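Local coordinates for protein iron transport multicopper oxidase FET3 (Saccharomyces cerevisiae, PDB 1ZPU) that oxidises ferrous to ferric iron with four copper ions and dioxygen, supplying the iron permease FTR1 in high-affinity iron uptake, and also has cuprous oxidase activity, at residues A[335-340]-A[368-373]; A[317-322]-A[381-386]; A[330-335]-A[469-474]; A[76-81]-A[458-463]. All blocks are in the same frame, centred on the assembly; numbering follows the deposited sequence.

Contact 1: A[335-340]-A[368-373]. With NAG (2-acetamido-2-deoxy-beta-D-glucopyranose), chain B.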
loop_
_atom_site.group_PDB
_atom_site.type_symbol
_atom_site.label_atom_id
_atom_site.label_comp_id
_atom_site.label_asym_id
_atom_site.label_seq_id
_atom_site.Cartn_x
_atom_site.Cartn_y
_atom_site.Cartn_z
ATOM N N PHE A 335 2.858 15.453 -8.102
ATOM C CA PHE A 335 2.287 16.538 -7.318
ATOM C C PHE A 335 0.875 16.267 -6.799
ATOM O O PHE A 335 0.023 15.755 -7.520
ATOM C CB PHE A 335 2.267 17.827 -8.143
ATOM C CG PHE A 335 3.621 18.331 -8.526
ATOM C CD1 PHE A 335 4.284 17.826 -9.645
ATOM C CD2 PHE A 335 4.230 19.339 -7.791
ATOM C CE1 PHE A 335 5.537 18.303 -10.009
ATOM C CE2 PHE A 335 5.485 19.819 -8.157
ATOM C CZ PHE A 335 6.131 19.298 -9.265
ATOM N N PHE A 336 0.646 16.610 -5.536
ATOM C CA PHE A 336 -0.699 16.834 -5.038
ATOM C C PHE A 336 -0.881 18.350 -5.064
ATOM O O PHE A 336 -0.136 19.073 -4.399
ATOM C CB PHE A 336 -0.883 16.282 -3.616
ATOM C CG PHE A 336 -1.352 14.835 -3.554
ATOM C CD1 PHE A 336 -0.829 13.967 -2.596
ATOM C CD2 PHE A 336 -2.322 14.347 -4.435
ATOM C CE1 PHE A 336 -1.253 12.637 -2.516
ATOM C CE2 PHE A 336 -2.761 13.014 -4.368
ATOM C CZ PHE A 336 -2.226 12.158 -3.406
ATOM N N ASN A 337 -1.854 18.825 -5.843
ATOM C CA ASN A 337 -1.960 20.246 -6.184
ATOM C C ASN A 337 -0.620 20.756 -6.688
ATOM O O ASN A 337 -0.123 20.259 -7.700
ATOM C CB ASN A 337 -2.471 21.080 -5.009
ATOM C CG ASN A 337 -3.854 20.649 -4.551
ATOM O OD1 ASN A 337 -4.700 20.259 -5.366
ATOM N ND2 ASN A 337 -4.090 20.713 -3.239
ATOM N N ASN A 338 -0.017 21.701 -5.976
ATOM C CA ASN A 338 1.272 22.237 -6.400
ATOM C C ASN A 338 2.447 21.808 -5.524
ATOM O O ASN A 338 3.490 22.464 -5.515
ATOM C CB ASN A 338 1.209 23.762 -6.513
ATOM C CG ASN A 338 0.952 24.450 -5.172
ATOM O OD1 ASN A 338 0.597 23.806 -4.175
ATOM N ND2 ASN A 338 1.105 25.782 -5.160
ATOM N N ILE A 339 2.279 20.694 -4.810
ATOM C CA ILE A 339 3.273 20.217 -3.838
ATOM C C ILE A 339 3.741 18.785 -4.118
ATOM O O ILE A 339 2.923 17.882 -4.297
ATOM C CB ILE A 339 2.719 20.328 -2.384
ATOM C CG1 ILE A 339 2.400 21.791 -2.050
ATOM C CG2 ILE A 339 3.699 19.751 -1.364
ATOM C CD1 ILE A 339 1.695 21.998 -0.728
ATOM N N THR A 340 5.062 18.604 -4.183
ATOM C CA THR A 340 5.694 17.287 -4.122
ATOM C C THR A 340 6.096 17.089 -2.683
ATOM O O THR A 340 6.740 17.970 -2.102
ATOM C CB THR A 340 7.031 17.248 -4.865
ATOM O OG1 THR A 340 7.014 18.139 -5.986
ATOM C CG2 THR A 340 7.381 15.826 -5.279
ATOM N N ASN A 368 6.214 22.418 2.645
ATOM C CA ASN A 368 6.521 21.515 1.540
ATOM C C ASN A 368 6.300 20.057 1.935
ATOM O O ASN A 368 6.889 19.116 1.387
ATOM C CB ASN A 368 7.949 21.732 1.052
ATOM C CG ASN A 368 8.055 21.679 -0.447
ATOM O OD1 ASN A 368 8.768 22.473 -1.041
ATOM N ND2 ASN A 368 7.326 20.759 -1.075
ATOM N N THR A 369 5.401 19.890 2.884
ATOM C CA THR A 369 5.226 18.639 3.560
ATOM C C THR A 369 3.800 18.143 3.297
ATOM O O THR A 369 3.481 16.969 3.498
ATOM C CB THR A 369 5.513 18.888 5.039
ATOM O OG1 THR A 369 6.228 17.783 5.593
ATOM C CG2 THR A 369 4.248 19.213 5.810
ATOM N N HIS A 370 2.979 19.062 2.785
ATOM C CA HIS A 370 1.546 18.874 2.538
ATOM C C HIS A 370 0.795 18.287 3.723
ATOM O O HIS A 370 0.188 17.210 3.609
ATOM C CB HIS A 370 1.269 18.042 1.289
ATOM C CG HIS A 370 0.197 18.623 0.424
ATOM N ND1 HIS A 370 0.026 18.266 -0.897
ATOM C CD2 HIS A 370 -0.734 19.573 0.683
ATOM C CE1 HIS A 370 -0.978 18.956 -1.407
ATOM N NE2 HIS A 370 -1.453 19.760 -0.471
ATOM N N THR A 371 0.838 19.003 4.847
ATOM C CA THR A 371 0.199 18.537 6.072
ATOM C C THR A 371 -1.154 19.189 6.286
ATOM O O THR A 371 -1.304 20.392 6.113
ATOM C CB THR A 371 1.108 18.715 7.309
ATOM O OG1 THR A 371 2.081 17.664 7.335
ATOM C CG2 THR A 371 0.316 18.630 8.585
ATOM N N PHE A 372 -2.138 18.371 6.639
ATOM C CA PHE A 372 -3.457 18.848 7.035
ATOM C C PHE A 372 -3.740 18.438 8.467
ATOM O O PHE A 372 -3.337 17.350 8.897
ATOM C CB PHE A 372 -4.534 18.258 6.140
ATOM C CG PHE A 372 -4.404 18.651 4.711
ATOM C CD1 PHE A 372 -3.485 18.005 3.878
ATOM C CD2 PHE A 372 -5.202 19.660 4.185
ATOM C CE1 PHE A 372 -3.362 18.366 2.545
ATOM C CE2 PHE A 372 -5.095 20.026 2.859
ATOM C CZ PHE A 372 -4.170 19.379 2.032
ATOM N N ILE A 373 -4.428 19.302 9.207
ATOM C CA ILE A 373 -4.838 18.964 10.565
ATOM C C ILE A 373 -6.322 18.618 10.611
ATOM O O ILE A 373 -7.159 19.368 10.116
ATOM C CB ILE A 373 -4.493 20.072 11.572
ATOM C CG1 ILE A 373 -3.004 20.402 11.469
ATOM C CG2 ILE A 373 -4.853 19.633 12.991
ATOM C CD1 ILE A 373 -2.565 21.523 12.370
HETATM C C1 NAG B . 1.747 26.286 -3.972
HETATM C C2 NAG B . 3.088 26.819 -3.471
HETATM C C3 NAG B . 2.902 27.935 -2.425
HETATM C C4 NAG B . 1.575 28.681 -2.561
HETATM C C5 NAG B . 0.383 27.718 -2.589
HETATM C C6 NAG B . -0.734 28.164 -3.533
HETATM C C7 NAG B . 5.136 25.700 -2.691
HETATM C C8 NAG B . 5.659 26.194 -1.360
HETATM N N2 NAG B . 3.816 25.703 -2.890
HETATM O O3 NAG B . 3.971 28.858 -2.488
HETATM O O4 NAG B . 1.436 29.549 -1.462
HETATM O O5 NAG B . 0.795 26.399 -2.930
HETATM O O6 NAG B . -1.062 29.507 -3.268
HETATM O O7 NAG B . 5.913 25.306 -3.555
#
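Phe336 to Ile339 form a type II' beta turn, and the chain from Asn368 to His370 runs beside it, Ile339 CA lying 6.4 Å from Asn368 CA. Asn337 takes its second position with positive phi, which asparagine tolerates better than most residues. The His370 ring carries most of the contact. Ile339 CG1, anti to the carbonyl carbon (chi1 -61°), carries CD1 outward (chi2 173°) over one face, a CH-pi contact with Ile339 CD1 3.8 Å from the His370 ring centroid, 11° off its normal. Phe336 CB lies 3.5 Å from His370 CE1, while Asn337 ND2 stands in the ring plane 3.9 Å from His370 NE2. Asn337 OD1 is taken by Asp321 N. In the third plastocyanin-like domain, a cupredoxin beta sandwich, strands 332-336 and 371-374 border different sheets, and the ring, from the loop before 371-374, packs on the turn ending 332-336. An alanine in place of His370 would probably open a gap beneath Ile339 CD1 and beside Phe336 CB. Asn368 ND2 nears Ile339 CG2 (3.8 Å), its OD1 bonded to Glu524 N. Asn338 carries the glycan, its ND2 joined covalently to NAG C1.

Contact 2: A[317-322]-A[381-386]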
loop_
_atom_site.group_PDB
_atom_site.type_symbol
_atom_site.label_atom_id
_atom_site.label_comp_id
_atom_site.label_asym_id
_atom_site.label_seq_id
_atom_site.Cartn_x
_atom_site.Cartn_y
_atom_site.Cartn_z
ATOM N N VAL A 317 -13.146 19.209 3.861
ATOM C CA VAL A 317 -12.925 18.705 2.498
ATOM C C VAL A 317 -11.511 19.011 2.028
ATOM O O VAL A 317 -11.084 20.163 2.008
ATOM C CB VAL A 317 -13.959 19.248 1.482
ATOM C CG1 VAL A 317 -13.692 18.687 0.084
ATOM C CG2 VAL A 317 -15.363 18.895 1.923
ATOM N N ILE A 318 -10.788 17.960 1.669
ATOM C CA ILE A 318 -9.466 18.086 1.066
ATOM C C ILE A 318 -9.577 17.771 -0.438
ATOM O O ILE A 318 -9.915 16.650 -0.813
ATOM C CB ILE A 318 -8.452 17.125 1.758
ATOM C CG1 ILE A 318 -8.401 17.401 3.261
ATOM C CG2 ILE A 318 -7.069 17.236 1.136
ATOM C CD1 ILE A 318 -7.742 16.321 4.078
ATOM N N THR A 319 -9.318 18.760 -1.291
ATOM C CA THR A 319 -9.334 18.545 -2.735
ATOM C C THR A 319 -7.915 18.584 -3.292
ATOM O O THR A 319 -7.218 19.582 -3.180
ATOM C CB THR A 319 -10.244 19.558 -3.477
ATOM O OG1 THR A 319 -11.586 19.418 -3.007
ATOM C CG2 THR A 319 -10.236 19.313 -4.981
ATOM N N VAL A 320 -7.485 17.483 -3.888
ATOM C CA VAL A 320 -6.153 17.425 -4.464
ATOM C C VAL A 320 -6.177 16.992 -5.924
ATOM O O VAL A 320 -6.878 16.049 -6.297
ATOM C CB VAL A 320 -5.197 16.519 -3.639
ATOM C CG1 VAL A 320 -4.998 17.084 -2.243
ATOM C CG2 VAL A 320 -5.718 15.102 -3.560
ATOM N N ASP A 321 -5.409 17.701 -6.747
ATOM C CA ASP A 321 -5.214 17.317 -8.146
ATOM C C ASP A 321 -3.883 16.593 -8.279
ATOM O O ASP A 321 -2.883 17.013 -7.696
ATOM C CB ASP A 321 -5.273 18.531 -9.078
ATOM C CG ASP A 321 -6.666 19.170 -9.130
ATOM O OD1 ASP A 321 -7.597 18.678 -8.450
ATOM O OD2 ASP A 321 -6.836 20.176 -9.850
ATOM N N VAL A 322 -3.890 15.495 -9.027
ATOM C CA VAL A 322 -2.708 14.676 -9.222
ATOM C C VAL A 322 -2.139 14.896 -10.618
ATOM O O VAL A 322 -2.816 14.662 -11.613
ATOM C CB VAL A 322 -3.037 13.189 -9.059
ATOM C CG1 VAL A 322 -1.827 12.339 -9.389
ATOM C CG2 VAL A 322 -3.530 12.902 -7.649
ATOM N N GLU A 381 -13.453 14.384 4.070
ATOM C CA GLU A 381 -13.650 13.939 2.707
ATOM C C GLU A 381 -12.432 14.316 1.872
ATOM O O GLU A 381 -12.007 15.477 1.859
ATOM C CB GLU A 381 -14.928 14.555 2.136
ATOM C CG GLU A 381 -15.071 14.494 0.627
ATOM C CD GLU A 381 -16.423 15.010 0.148
ATOM O OE1 GLU A 381 -17.445 14.325 0.388
ATOM O OE2 GLU A 381 -16.474 16.099 -0.476
ATOM N N ILE A 382 -11.864 13.321 1.194
ATOM C CA ILE A 382 -10.765 13.545 0.263
ATOM C C ILE A 382 -11.303 13.473 -1.160
ATOM O O ILE A 382 -11.866 12.471 -1.581
ATOM C CB ILE A 382 -9.602 12.539 0.470
ATOM C CG1 ILE A 382 -8.874 12.843 1.773
ATOM C CG2 ILE A 382 -8.599 12.618 -0.662
ATOM C CD1 ILE A 382 -8.003 11.708 2.272
ATOM N N VAL A 383 -11.144 14.562 -1.888
ATOM C CA VAL A 383 -11.493 14.608 -3.296
ATOM C C VAL A 383 -10.197 14.551 -4.091
ATOM O O VAL A 383 -9.335 15.420 -3.963
ATOM C CB VAL A 383 -12.280 15.898 -3.666
ATOM C CG1 VAL A 383 -12.631 15.906 -5.150
ATOM C CG2 VAL A 383 -13.540 16.029 -2.817
ATOM N N LEU A 384 -10.060 13.516 -4.907
ATOM C CA LEU A 384 -8.865 13.344 -5.691
ATOM C C LEU A 384 -9.201 13.419 -7.174
ATOM O O LEU A 384 -10.005 12.634 -7.675
ATOM C CB LEU A 384 -8.181 12.026 -5.318
ATOM C CG LEU A 384 -6.811 11.726 -5.935
ATOM C CD1 LEU A 384 -5.904 11.101 -4.913
ATOM C CD2 LEU A 384 -6.923 10.837 -7.144
ATOM N N ASN A 385 -8.586 14.383 -7.856
ATOM C CA ASN A 385 -8.761 14.592 -9.292
ATOM C C ASN A 385 -7.495 14.231 -10.087
ATOM O O ASN A 385 -6.506 14.970 -10.063
ATOM C CB ASN A 385 -9.138 16.048 -9.567
ATOM C CG ASN A 385 -10.381 16.480 -8.827
ATOM O OD1 ASN A 385 -11.418 15.823 -8.897
ATOM N ND2 ASN A 385 -10.289 17.597 -8.117
ATOM N N ASN A 386 -7.527 13.098 -10.790
ATOM C CA ASN A 386 -6.402 12.677 -11.624
ATOM C C ASN A 386 -6.278 13.499 -12.895
ATOM O O ASN A 386 -7.139 13.446 -13.774
ATOM C CB ASN A 386 -6.493 11.196 -11.991
ATOM C CG ASN A 386 -5.186 10.654 -12.561
ATOM O OD1 ASN A 386 -4.127 11.244 -12.372
ATOM N ND2 ASN A 386 -5.261 9.529 -13.264
#
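Val317 to Val322 and Glu381 to Asn386 pair in exact register as parallel strands, their axes 4.6 Å apart and inclined by 15°. They are adjacent strands of the larger sheet in the third cupredoxin domain, a parallel pair of its Greek-key sandwich. Five backbone bonds join them: Ile318 and Val320 each give N-H to one residue and accept from another, as in Val383 N to Ile318 O at 2.7 Å, and Val322 N bonds Asn385 O. On the face of Thr319 and Asp321, Asn385 ND2 gives a bond to Asp321 OD1 (2.9 Å, 162°). The carboxylate oxygen lies in the amide plane, although the groups are turned 69° apart. Asn385 OD1 accepts from Phe421 N, which with the carboxylate fixes the amide's rotation. An alanine at Asp321 would probably leave Asn385 ND2 without this acceptor. Beta-branched residues suit the extended chain: Thr319 OG1 lies 3.6 Å from Val383 CB, and Val383 CG2, anti to the carbonyl carbon, meets Val317 CG1 at 3.9 Å. Glu381 OE2 lies 3.8 Å from Val317 CG1, while OE1 forms a salt bridge with Arg450. On the buried face, packed against Phe336 and Phe394, Val322 CG2 rests 3.9 Å from Leu384 CG.

Contact 3: A[330-335]-A[469-474]; sequences GVNYAF and LLQGLG
Gln471 lies against Asn332 and Ala334, and its side chain follows the edge strand. Gln471 CB starts 3.6 Å from Ala334 CB; alanine suits the strand here because its CB points toward Gln471 and Leu473, which a longer side chain would run into. Gln471 CG, anti to the carbonyl carbon (chi1 -75°), comes 3.6 Å from Asn332 O. The chain then stays extended, chi2 -178°, and Gln471 CD passes Asn332 O at 3.7 Å. At the tip Gln471 NE2 gives a hydrogen bond to Asn332 O, 3.0 Å long, the donor standing well above the carbonyl plane. Glutamine suits the place: its methylenes pack on the strand while the amide reaches a backbone oxygen. Its backbone adds a second link, Ala334 N to Gln471 O, though the position of that oxygen is less certain. Strand 332-336 is outermost in its cupredoxin sheet; helix 466-470 closes in a Schellman motif, and the residues that follow dock on the strand. Gly472 ends the helix with positive phi (87°), where a CB would be jammed against the preceding carbonyl, which calls for glycine. Leu473 CG lies 3.7 Å from Ala334 CB, and Leu473 CD2 reaches Phe335 O at 3.8 Å. The Leu473 side chain also comes within about 4 Å, nearest atoms, of the type 1 copper held by His392, Cys463 and His468, without being a ligand, probably at the axial position that methionine fills in many blue copper proteins.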
loop_
_atom_site.group_PDB
_atom_site.type_symbol
_atom_site.label_atom_id
_atom_site.label_comp_id
_atom_site.label_asym_id
_atom_site.label_seq_id
_atom_site.Cartn_x
_atom_site.Cartn_y
_atom_site.Cartn_z
ATOM N N GLY A 330 15.294 19.584 -13.776
ATOM C CA GLY A 330 15.045 18.825 -14.996
ATOM C C GLY A 330 14.425 17.456 -14.800
ATOM O O GLY A 330 14.075 16.788 -15.777
ATOM N N VAL A 331 14.287 17.017 -13.549
ATOM C CA VAL A 331 13.690 15.712 -13.285
ATOM C C VAL A 331 12.179 15.823 -13.101
ATOM O O VAL A 331 11.655 16.894 -12.785
ATOM C CB VAL A 331 14.378 14.934 -12.108
ATOM C CG1 VAL A 331 15.806 15.413 -11.875
ATOM C CG2 VAL A 331 13.568 15.005 -10.824
ATOM N N ASN A 332 11.492 14.707 -13.310
ATOM C CA ASN A 332 10.040 14.668 -13.267
ATOM C C ASN A 332 9.488 14.227 -11.904
ATOM O O ASN A 332 9.747 13.111 -11.451
ATOM C CB ASN A 332 9.525 13.767 -14.386
ATOM C CG ASN A 332 8.033 13.860 -14.565
ATOM O OD1 ASN A 332 7.288 12.971 -14.142
ATOM N ND2 ASN A 332 7.582 14.936 -15.193
ATOM N N TYR A 333 8.727 15.115 -11.268
ATOM C CA TYR A 333 8.138 14.862 -9.959
ATOM C C TYR A 333 6.626 14.637 -10.028
ATOM O O TYR A 333 5.985 14.929 -11.051
ATOM C CB TYR A 333 8.447 16.026 -9.021
ATOM C CG TYR A 333 9.900 16.106 -8.604
ATOM C CD1 TYR A 333 10.780 16.979 -9.235
ATOM C CD2 TYR A 333 10.394 15.304 -7.579
ATOM C CE1 TYR A 333 12.112 17.067 -8.848
ATOM C CE2 TYR A 333 11.718 15.373 -7.191
ATOM C CZ TYR A 333 12.579 16.257 -7.827
ATOM O OH TYR A 333 13.906 16.319 -7.440
ATOM N N ALA A 334 6.065 14.113 -8.940
ATOM C CA ALA A 334 4.623 13.940 -8.809
ATOM C C ALA A 334 4.053 14.943 -7.812
ATOM O O ALA A 334 4.682 15.244 -6.796
ATOM C CB ALA A 334 4.317 12.554 -8.376
ATOM N N PHE A 335 2.858 15.453 -8.102
ATOM C CA PHE A 335 2.287 16.538 -7.318
ATOM C C PHE A 335 0.875 16.267 -6.799
ATOM O O PHE A 335 0.023 15.755 -7.520
ATOM C CB PHE A 335 2.267 17.827 -8.143
ATOM C CG PHE A 335 3.621 18.331 -8.526
ATOM C CD1 PHE A 335 4.284 17.826 -9.645
ATOM C CD2 PHE A 335 4.230 19.339 -7.791
ATOM C CE1 PHE A 335 5.537 18.303 -10.009
ATOM C CE2 PHE A 335 5.485 19.819 -8.157
ATOM C CZ PHE A 335 6.131 19.298 -9.265
ATOM N N LEU A 469 5.660 7.340 -5.330
ATOM C CA LEU A 469 5.979 7.775 -3.982
ATOM C C LEU A 469 7.380 8.395 -3.948
ATOM O O LEU A 469 7.605 9.389 -3.262
ATOM C CB LEU A 469 5.874 6.609 -3.020
ATOM C CG LEU A 469 6.082 6.881 -1.531
ATOM C CD1 LEU A 469 5.053 7.882 -0.953
ATOM C CD2 LEU A 469 6.069 5.540 -0.788
ATOM N N LEU A 470 8.309 7.818 -4.709
ATOM C CA LEU A 470 9.645 8.400 -4.888
ATOM C C LEU A 470 9.585 9.754 -5.559
ATOM O O LEU A 470 10.400 10.634 -5.249
ATOM C CB LEU A 470 10.558 7.475 -5.691
ATOM C CG LEU A 470 11.283 6.444 -4.834
ATOM C CD1 LEU A 470 11.691 5.237 -5.669
ATOM C CD2 LEU A 470 12.492 7.073 -4.133
ATOM N N GLN A 471 8.622 9.914 -6.469
ATOM C CA GLN A 471 8.366 11.188 -7.130
ATOM C C GLN A 471 7.653 12.188 -6.216
ATOM O O GLN A 471 7.405 13.325 -6.609
ATOM C CB GLN A 471 7.555 10.951 -8.389
ATOM C CG GLN A 471 8.332 10.376 -9.545
ATOM C CD GLN A 471 7.458 10.224 -10.770
ATOM O OE1 GLN A 471 6.792 9.196 -10.950
ATOM N NE2 GLN A 471 7.431 11.257 -11.616
ATOM N N GLY A 472 7.312 11.750 -5.004
ATOM C CA GLY A 472 6.663 12.594 -3.992
ATOM C C GLY A 472 5.138 12.714 -3.989
ATOM O O GLY A 472 4.614 13.729 -3.533
ATOM N N LEU A 473 4.420 11.686 -4.462
ATOM C CA LEU A 473 2.959 11.722 -4.523
ATOM C C LEU A 473 2.386 11.337 -3.178
ATOM O O LEU A 473 1.846 10.240 -3.025
ATOM C CB LEU A 473 2.423 10.744 -5.567
ATOM C CG LEU A 473 1.358 11.245 -6.554
ATOM C CD1 LEU A 473 0.610 10.095 -7.216
ATOM C CD2 LEU A 473 0.379 12.261 -5.964
ATOM N N GLY A 474 2.496 12.231 -2.202
ATOM C CA GLY A 474 1.984 11.963 -0.864
ATOM C C GLY A 474 1.692 13.206 -0.058
ATOM O O GLY A 474 2.252 14.271 -0.317
#

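Contact 4: A[76-81]-A[458-463]. With CU1 (copper (I) ion), chain C; CU1 (copper (I) ion), chain D.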
loop_
_atom_site.group_PDB
_atom_site.type_symbol
_atom_site.label_atom_id
_atom_site.label_comp_id
_atom_site.label_asym_id
_atom_site.label_seq_id
_atom_site.Cartn_x
_atom_site.Cartn_y
_atom_site.Cartn_z
ATOM N N PRO A 76 9.060 6.605 8.041
ATOM C CA PRO A 76 10.089 7.589 8.348
ATOM C C PRO A 76 9.656 9.023 8.026
ATOM O O PRO A 76 8.982 9.271 7.026
ATOM C CB PRO A 76 11.293 7.136 7.517
ATOM C CG PRO A 76 10.775 6.100 6.573
ATOM C CD PRO A 76 9.557 5.515 7.186
ATOM N N PHE A 77 10.015 9.935 8.929
ATOM C CA PHE A 77 9.654 11.362 8.899
ATOM C C PHE A 77 8.164 11.698 8.999
ATOM O O PHE A 77 7.764 12.848 8.843
ATOM C CB PHE A 77 10.374 12.092 7.761
ATOM C CG PHE A 77 11.854 12.121 7.941
ATOM C CD1 PHE A 77 12.665 11.247 7.239
ATOM C CD2 PHE A 77 12.432 12.981 8.861
ATOM C CE1 PHE A 77 14.038 11.252 7.422
ATOM C CE2 PHE A 77 13.807 13.000 9.058
ATOM C CZ PHE A 77 14.613 12.132 8.341
ATOM N N LEU A 78 7.357 10.683 9.287
ATOM C CA LEU A 78 5.969 10.853 9.702
ATOM C C LEU A 78 5.868 10.363 11.134
ATOM O O LEU A 78 5.417 11.082 12.042
ATOM C CB LEU A 78 5.046 9.981 8.852
ATOM C CG LEU A 78 4.517 10.333 7.461
ATOM C CD1 LEU A 78 3.061 10.751 7.535
ATOM C CD2 LEU A 78 5.368 11.345 6.724
ATOM N N THR A 79 6.351 9.142 11.326
ATOM C CA THR A 79 6.013 8.325 12.468
ATOM C C THR A 79 7.241 7.982 13.299
ATOM O O THR A 79 7.147 7.686 14.492
ATOM C CB THR A 79 5.308 7.065 11.927
ATOM O OG1 THR A 79 3.891 7.271 11.987
ATOM C CG2 THR A 79 5.707 5.788 12.673
ATOM N N GLN A 80 8.396 8.038 12.647
ATOM C CA GLN A 80 9.668 7.638 13.228
ATOM C C GLN A 80 10.755 8.265 12.382
ATOM O O GLN A 80 10.482 8.740 11.286
ATOM C CB GLN A 80 9.828 6.129 13.126
ATOM C CG GLN A 80 9.934 5.654 11.680
ATOM C CD GLN A 80 10.104 4.170 11.551
ATOM O OE1 GLN A 80 9.203 3.389 11.870
ATOM N NE2 GLN A 80 11.262 3.766 11.060
ATOM N N CYS A 81 11.985 8.265 12.877
ATOM C CA CYS A 81 13.117 8.575 12.018
ATOM C C CYS A 81 13.632 7.237 11.460
ATOM O O CYS A 81 13.278 6.186 11.998
ATOM C CB CYS A 81 14.173 9.375 12.776
ATOM S SG CYS A 81 14.724 8.565 14.253
ATOM N N VAL A 458 -0.709 10.308 12.998
ATOM C CA VAL A 458 -0.111 10.998 11.870
ATOM C C VAL A 458 -0.164 9.998 10.744
ATOM O O VAL A 458 0.471 8.956 10.831
ATOM C CB VAL A 458 1.348 11.428 12.165
ATOM C CG1 VAL A 458 1.976 12.050 10.955
ATOM C CG2 VAL A 458 1.398 12.404 13.325
ATOM N N TRP A 459 -0.933 10.308 9.703
ATOM C CA TRP A 459 -1.246 9.328 8.668
ATOM C C TRP A 459 -0.872 9.765 7.250
ATOM O O TRP A 459 -1.269 10.835 6.804
ATOM C CB TRP A 459 -2.729 8.960 8.711
ATOM C CG TRP A 459 -3.279 8.596 10.062
ATOM C CD1 TRP A 459 -4.286 9.229 10.718
ATOM C CD2 TRP A 459 -2.864 7.522 10.917
ATOM N NE1 TRP A 459 -4.526 8.625 11.918
ATOM C CE2 TRP A 459 -3.671 7.571 12.066
ATOM C CE3 TRP A 459 -1.881 6.531 10.829
ATOM C CZ2 TRP A 459 -3.533 6.665 13.117
ATOM C CZ3 TRP A 459 -1.752 5.625 11.872
ATOM C CH2 TRP A 459 -2.570 5.699 12.996
ATOM N N PHE A 460 -0.136 8.904 6.548
ATOM C CA PHE A 460 0.320 9.161 5.189
ATOM C C PHE A 460 -0.803 8.845 4.209
ATOM O O PHE A 460 -1.439 7.794 4.296
ATOM C CB PHE A 460 1.564 8.303 4.890
ATOM C CG PHE A 460 2.576 8.948 3.971
ATOM C CD1 PHE A 460 2.423 10.256 3.518
ATOM C CD2 PHE A 460 3.716 8.245 3.586
ATOM C CE1 PHE A 460 3.387 10.841 2.670
ATOM C CE2 PHE A 460 4.696 8.831 2.746
ATOM C CZ PHE A 460 4.523 10.121 2.287
ATOM N N PHE A 461 -1.067 9.772 3.297
ATOM C CA PHE A 461 -1.961 9.497 2.176
ATOM C C PHE A 461 -1.194 9.635 0.868
ATOM O O PHE A 461 -0.780 10.740 0.508
ATOM C CB PHE A 461 -3.177 10.420 2.177
ATOM C CG PHE A 461 -4.100 10.183 1.027
ATOM C CD1 PHE A 461 -4.971 9.102 1.033
ATOM C CD2 PHE A 461 -4.082 11.029 -0.080
ATOM C CE1 PHE A 461 -5.821 8.875 -0.034
ATOM C CE2 PHE A 461 -4.928 10.801 -1.165
ATOM C CZ PHE A 461 -5.802 9.719 -1.134
ATOM N N HIS A 462 -1.005 8.520 0.165
ATOM C CA HIS A 462 -0.136 8.508 -1.003
ATOM C C HIS A 462 -0.488 7.436 -2.003
ATOM O O HIS A 462 -1.234 6.501 -1.699
ATOM C CB HIS A 462 1.308 8.278 -0.575
ATOM C CG HIS A 462 1.544 6.930 0.023
ATOM N ND1 HIS A 462 1.929 5.839 -0.727
ATOM C CD2 HIS A 462 1.440 6.493 1.300
ATOM C CE1 HIS A 462 2.043 4.785 0.062
ATOM N NE2 HIS A 462 1.748 5.153 1.296
ATOM N N CYS A 463 0.098 7.561 -3.186
ATOM C CA CYS A 463 0.075 6.506 -4.175
ATOM C C CYS A 463 1.025 5.385 -3.756
ATOM O O CYS A 463 2.164 5.622 -3.341
ATOM C CB CYS A 463 0.475 7.061 -5.529
ATOM S SG CYS A 463 0.375 5.851 -6.833
HETATM CU CU CU1 C . 2.472 4.280 3.192
HETATM CU CU CU1 D . 0.674 6.643 -8.855
#
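Leu78 packs on Val458 and Phe460 in the apolar part of the contact. Its CG stands anti to the carbonyl carbon (chi1 -82°), directed at the strand. Leu78 CD1 meets Val458 CG1 at 3.8 Å and Phe460 CB at 3.9 Å, touching two residues that stand two apart on the strand. The branch of Leu78 also lies over one face of the Phe460 ring, Leu78 CG being 4.2 Å above its plane and offset toward the rim. A branched leucine thus covers both a valine methyl and an aromatic face.

Among polar groups, Thr79 OG1 passes Val458 O at 4.0 Å and is bonded to Ala70 O. A separate bond lies within the strand: His462 ND1 gives to Cys463 O (2.6 Å, 169°); the oxygen lies in the imidazole plane, whereas the donor stands above the carbonyl plane.

Metal bonds follow at the strand's end. His462 NE2 binds one type 3 copper at 2.2 Å, with His107 and His397 completing its set, and Cys463 SG binds the type 1 copper, also at 2.2 Å, with His392 and His468. Neighbouring residues thus span both sites, consistent with the Cys-His electron path of multicopper oxidases, and the ND1 bond ties the two together.

Residues 76-81 belong to the first plastocyanin-like domain and 458-463 to the third. Strand 457-463 runs between 474-479 and 392-396, Val476 touching both Leu78 and Val458, while helix 348-352 packs on Val458 and Thr348 OG1 bonds Phe77 O.

How the contacts relate
Contacts 1, 2 and 3 gather in the third cupredoxin domain; contact 4 brings a loop of the first domain onto it. Contacts 1 and 3 share Phe335 and strand 332-336, their centres 11 Å apart. That strand neighbours 316-326 of contact 2, whose centre is also 11 Å from that of contact 1. The centres of contacts 4 and 1 are about 13 Å apart, and both reach the second sheet of the sandwich. Along the chain contact 1 is nested inside the loops closed by the other three, contact 2 inside that of contact 4, whereas contact 3 alternates with both 2 and 4. Contacts 3 and 4 meet at the type 1 copper: Cys463 of contact 4 binds it, and Leu473 of contact 3 lies beside it.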